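Local coordinates for sialyltransferase 0160 (Photobacterium damselae, PDB 4R84), which probably transfers sialic acid from CMP-sialic acid to the galactose end of acceptor glycans, as a GT-B-fold glycosyltransferase, at residues A[228-233]-A[288-293]. Sequence-based numbering, arbitrary orientation.
Sequences SHISLY and YDTDYY
Parallel pairing in the Rossmann-like sheet of a GT-B glycosyltransferase joins strand 225-233 to strand 290-294, a β-α-β type of crossover whose long connection is about half helical and holds no strand. D289, just before the second strand, supplies the first acceptor, I230 N to D289 O; D291 N to I230 O and L232 N to D291 O follow. Y293 N to L232 O is the shortest, at 2.7 Å. I230 and L232 each use both N and O, the alternation expected of a parallel pair.

Apolar groups gather on the face of I230, L232, T290 and Y292. The L232 and Y292 side chains run side by side, the leucine's branched end bringing L232 CD1 3.7 Å from Y292 CE1, while T290 CG2 sits over the centre of that ring. A β-branched threonine suits this place: one branch packs and the other, OG1, donates to Y288 O from well above the carbonyl plane. I230 CD1 reaches back to Y288 CB at 3.6 Å. The buried Y292 hydroxyl is hydrogen-bonded to H285 ND1.

The other face, of S231, D291, Y233 and Y293, begins with polar groups. Histidine offers a flat face to the backbone and a polar edge to a carboxylate: a chi1 of -159°, setting CG opposite the backbone N, carries the H229 ring under D289 O, and D291 OD2 meets its edge in plane, 3.1 Å from H229 CE1, the carboxylate turned 64° to the ring. A water touches H229 NE2, D289 OD1 and D291 OD1; aspartate also answers K318 on the next strand by a salt bridge.

Further along this face, towards the bound CMP-3-fluoro-sialic acid, about 13 Å from the Y233 side chain, Y233 packs on helix 129-144. Flat tyrosines suit side-by-side stacking: the Y233 and Y293 planes are 16° apart but barely overlap, Y293 CD2 resting over the Y233 rim, 3.6 Å from Y233 CE2.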
ATOM      1  N   SER A 228     -10.059   5.282  13.133  1.00 14.43           N
ATOM      2  CA  SER A 228      -9.121   4.637  14.040  1.00 15.46           C
ATOM      3  C   SER A 228      -7.686   4.632  13.506  1.00 18.96           C
ATOM      4  O   SER A 228      -6.740   4.485  14.267  1.00 17.96           O
ATOM      5  CB  SER A 228      -9.570   3.206  14.338  1.00 20.30           C
ATOM      6  OG  SER A 228      -9.719   2.433  13.153  1.00 23.26           O
ATOM      7  N   HIS A 229      -7.526   4.739  12.196  1.00 17.84           N
ATOM      8  CA  HIS A 229      -6.185   4.709  11.612  1.00 16.86           C
ATOM      9  C   HIS A 229      -6.169   5.233  10.178  1.00 15.03           C
ATOM     10  O   HIS A 229      -7.113   5.022   9.426  1.00 16.20           O
ATOM     11  CB  HIS A 229      -5.630   3.292  11.612  1.00 14.03           C
ATOM     12  CG  HIS A 229      -4.140   3.242  11.518  1.00 17.20           C
ATOM     13  ND1 HIS A 229      -3.472   3.138  10.316  1.00 24.28           N
ATOM     14  CD2 HIS A 229      -3.186   3.319  12.475  1.00 23.38           C
ATOM     15  CE1 HIS A 229      -2.171   3.134  10.539  1.00 28.18           C
ATOM     16  NE2 HIS A 229      -1.969   3.245  11.839  1.00 28.14           N
ATOM     17  N   ILE A 230      -5.067   5.890   9.799  1.00 15.15           N
ATOM     18  CA  ILE A 230      -4.884   6.361   8.430  1.00 15.84           C
ATOM     19  C   ILE A 230      -3.516   5.874   7.974  1.00 19.18           C
ATOM     20  O   ILE A 230      -2.543   6.055   8.692  1.00 21.35           O
ATOM     21  CB  ILE A 230      -4.951   7.899   8.341  1.00 16.31           C
ATOM     22  CG1 ILE A 230      -6.280   8.408   8.881  1.00 14.20           C
ATOM     23  CG2 ILE A 230      -4.740   8.380   6.892  1.00 18.75           C
ATOM     24  CD1 ILE A 230      -6.390   9.939   8.895  1.00 18.42           C
ATOM     25  N   SER A 231      -3.457   5.197   6.829  1.00 13.84           N
ATOM     26  CA  SER A 231      -2.165   4.771   6.259  1.00 14.86           C
ATOM     27  C   SER A 231      -2.021   5.456   4.917  1.00 16.92           C
ATOM     28  O   SER A 231      -2.857   5.255   4.033  1.00 16.21           O
ATOM     29  CB  SER A 231      -2.074   3.251   6.091  1.00 21.83           C
ATOM     30  OG  SER A 231      -2.098   2.562   7.341  1.00 19.06           O
ATOM     31  N   LEU A 232      -0.952   6.240   4.762  1.00 15.07           N
ATOM     32  CA  LEU A 232      -0.720   6.993   3.536  1.00 16.53           C
ATOM     33  C   LEU A 232       0.515   6.448   2.839  1.00 18.29           C
ATOM     34  O   LEU A 232       1.521   6.172   3.489  1.00 21.57           O
ATOM     35  CB  LEU A 232      -0.553   8.486   3.849  1.00 15.07           C
ATOM     36  CG  LEU A 232      -1.725   9.105   4.615  1.00 17.41           C
ATOM     37  CD1 LEU A 232      -1.455  10.571   4.901  1.00 24.70           C
ATOM     38  CD2 LEU A 232      -3.048   8.961   3.853  1.00 18.27           C
ATOM     39  N   TYR A 233       0.415   6.246   1.527  1.00 16.24           N
ATOM     40  CA  TYR A 233       1.508   5.667   0.748  1.00 18.63           C
ATOM     41  C   TYR A 233       1.942   6.605  -0.363  1.00 20.04           C
ATOM     42  O   TYR A 233       1.112   7.104  -1.121  1.00 18.14           O
ATOM     43  CB  TYR A 233       1.088   4.329   0.124  1.00 14.79           C
ATOM     44  CG  TYR A 233       0.612   3.294   1.133  1.00 17.99           C
ATOM     45  CD1 TYR A 233      -0.683   3.354   1.652  1.00 22.05           C
ATOM     46  CD2 TYR A 233       1.442   2.265   1.555  1.00 20.39           C
ATOM     47  CE1 TYR A 233      -1.136   2.408   2.568  1.00 19.22           C
ATOM     48  CE2 TYR A 233       0.995   1.309   2.489  1.00 22.63           C
ATOM     49  CZ  TYR A 233      -0.284   1.399   2.986  1.00 25.60           C
ATOM     50  OH  TYR A 233      -0.732   0.472   3.897  1.00 26.03           O
ATOM     51  N   TYR A 288      -5.079  12.292  13.735  1.00 23.94           N
ATOM     52  CA  TYR A 288      -5.441  10.882  13.723  1.00 21.55           C
ATOM     53  C   TYR A 288      -4.188  10.043  13.828  1.00 25.26           C
ATOM     54  O   TYR A 288      -3.090  10.526  13.536  1.00 24.21           O
ATOM     55  CB  TYR A 288      -6.183  10.509  12.438  1.00 21.00           C
ATOM     56  CG  TYR A 288      -7.422  11.324  12.195  1.00 19.61           C
ATOM     57  CD1 TYR A 288      -8.633  10.971  12.774  1.00 22.91           C
ATOM     58  CD2 TYR A 288      -7.372  12.476  11.399  1.00 20.48           C
ATOM     59  CE1 TYR A 288      -9.775  11.740  12.567  1.00 22.61           C
ATOM     60  CE2 TYR A 288      -8.495  13.240  11.181  1.00 24.88           C
ATOM     61  CZ  TYR A 288      -9.694  12.870  11.772  1.00 29.05           C
ATOM     62  OH  TYR A 288     -10.812  13.634  11.558  1.00 28.32           O
ATOM     63  N   ASP A 289      -4.353   8.790  14.237  1.00 21.39           N
ATOM     64  CA  ASP A 289      -3.262   7.820  14.221  1.00 18.64           C
ATOM     65  C   ASP A 289      -2.897   7.506  12.773  1.00 18.11           C
ATOM     66  O   ASP A 289      -3.622   6.785  12.096  1.00 20.34           O
ATOM     67  CB  ASP A 289      -3.662   6.548  14.966  1.00 23.43           C
ATOM     68  CG  ASP A 289      -2.507   5.584  15.138  1.00 38.95           C
ATOM     69  OD1 ASP A 289      -1.363   5.941  14.780  1.00 37.85           O
ATOM     70  OD2 ASP A 289      -2.736   4.484  15.674  1.00 37.44           O
ATOM     71  N   THR A 290      -1.756   8.036  12.336  1.00 19.26           N
ATOM     72  CA  THR A 290      -1.370   8.049  10.931  1.00 20.46           C
ATOM     73  C   THR A 290       0.037   7.521  10.717  1.00 22.04           C
ATOM     74  O   THR A 290       0.960   7.900  11.436  1.00 22.11           O
ATOM     75  CB  THR A 290      -1.413   9.487  10.350  1.00 21.19           C
ATOM     76  OG1 THR A 290      -2.718  10.043  10.524  1.00 22.64           O
ATOM     77  CG2 THR A 290      -1.032   9.503   8.857  1.00 22.65           C
ATOM     78  N   ASP A 291       0.186   6.656   9.721  1.00 18.50           N
ATOM     79  CA  ASP A 291       1.496   6.245   9.234  1.00 20.29           C
ATOM     80  C   ASP A 291       1.696   6.830   7.845  1.00 20.17           C
ATOM     81  O   ASP A 291       0.804   6.700   6.994  1.00 19.70           O
ATOM     82  CB  ASP A 291       1.614   4.726   9.164  1.00 19.92           C
ATOM     83  CG  ASP A 291       1.527   4.065  10.520  1.00 27.52           C
ATOM     84  OD1 ASP A 291       2.029   4.639  11.506  1.00 34.71           O
ATOM     85  OD2 ASP A 291       0.947   2.963  10.586  1.00 29.87           O
ATOM     86  N   TYR A 292       2.851   7.455   7.615  1.00 18.22           N
ATOM     87  CA  TYR A 292       3.243   7.895   6.277  1.00 18.59           C
ATOM     88  C   TYR A 292       4.272   6.914   5.752  1.00 21.55           C
ATOM     89  O   TYR A 292       5.388   6.868   6.276  1.00 23.99           O
ATOM     90  CB  TYR A 292       3.863   9.296   6.289  1.00 19.20           C
ATOM     91  CG  TYR A 292       3.034  10.405   6.890  1.00 19.38           C
ATOM     92  CD1 TYR A 292       2.108  11.113   6.123  1.00 18.90           C
ATOM     93  CD2 TYR A 292       3.221  10.786   8.205  1.00 20.66           C
ATOM     94  CE1 TYR A 292       1.377  12.160   6.670  1.00 19.41           C
ATOM     95  CE2 TYR A 292       2.496  11.822   8.763  1.00 19.11           C
ATOM     96  CZ  TYR A 292       1.572  12.505   7.997  1.00 21.96           C
ATOM     97  OH  TYR A 292       0.842  13.531   8.568  1.00 22.63           O
ATOM     98  N   TYR A 293       3.905   6.101   4.764  1.00 16.72           N
ATOM     99  CA  TYR A 293       4.857   5.161   4.201  1.00 17.72           C
ATOM    100  C   TYR A 293       5.593   5.835   3.064  1.00 18.50           C
ATOM    101  O   TYR A 293       5.002   6.125   2.023  1.00 18.11           O
ATOM    102  CB  TYR A 293       4.159   3.891   3.718  1.00 18.97           C
ATOM    103  CG  TYR A 293       3.699   3.065   4.883  1.00 18.73           C
ATOM    104  CD1 TYR A 293       4.601   2.297   5.605  1.00 22.56           C
ATOM    105  CD2 TYR A 293       2.367   3.091   5.297  1.00 19.30           C
ATOM    106  CE1 TYR A 293       4.192   1.552   6.689  1.00 27.81           C
ATOM    107  CE2 TYR A 293       1.947   2.349   6.396  1.00 23.32           C
ATOM    108  CZ  TYR A 293       2.873   1.586   7.080  1.00 31.32           C
ATOM    109  OH  TYR A 293       2.498   0.842   8.164  1.00 29.05           O
TER
HETATM  110  O   HOH W   1       0.245   4.204  13.563  1.00 36.81           O
HETATM  111  O   HOH W   2      -0.879   0.317   8.169  1.00 38.53           O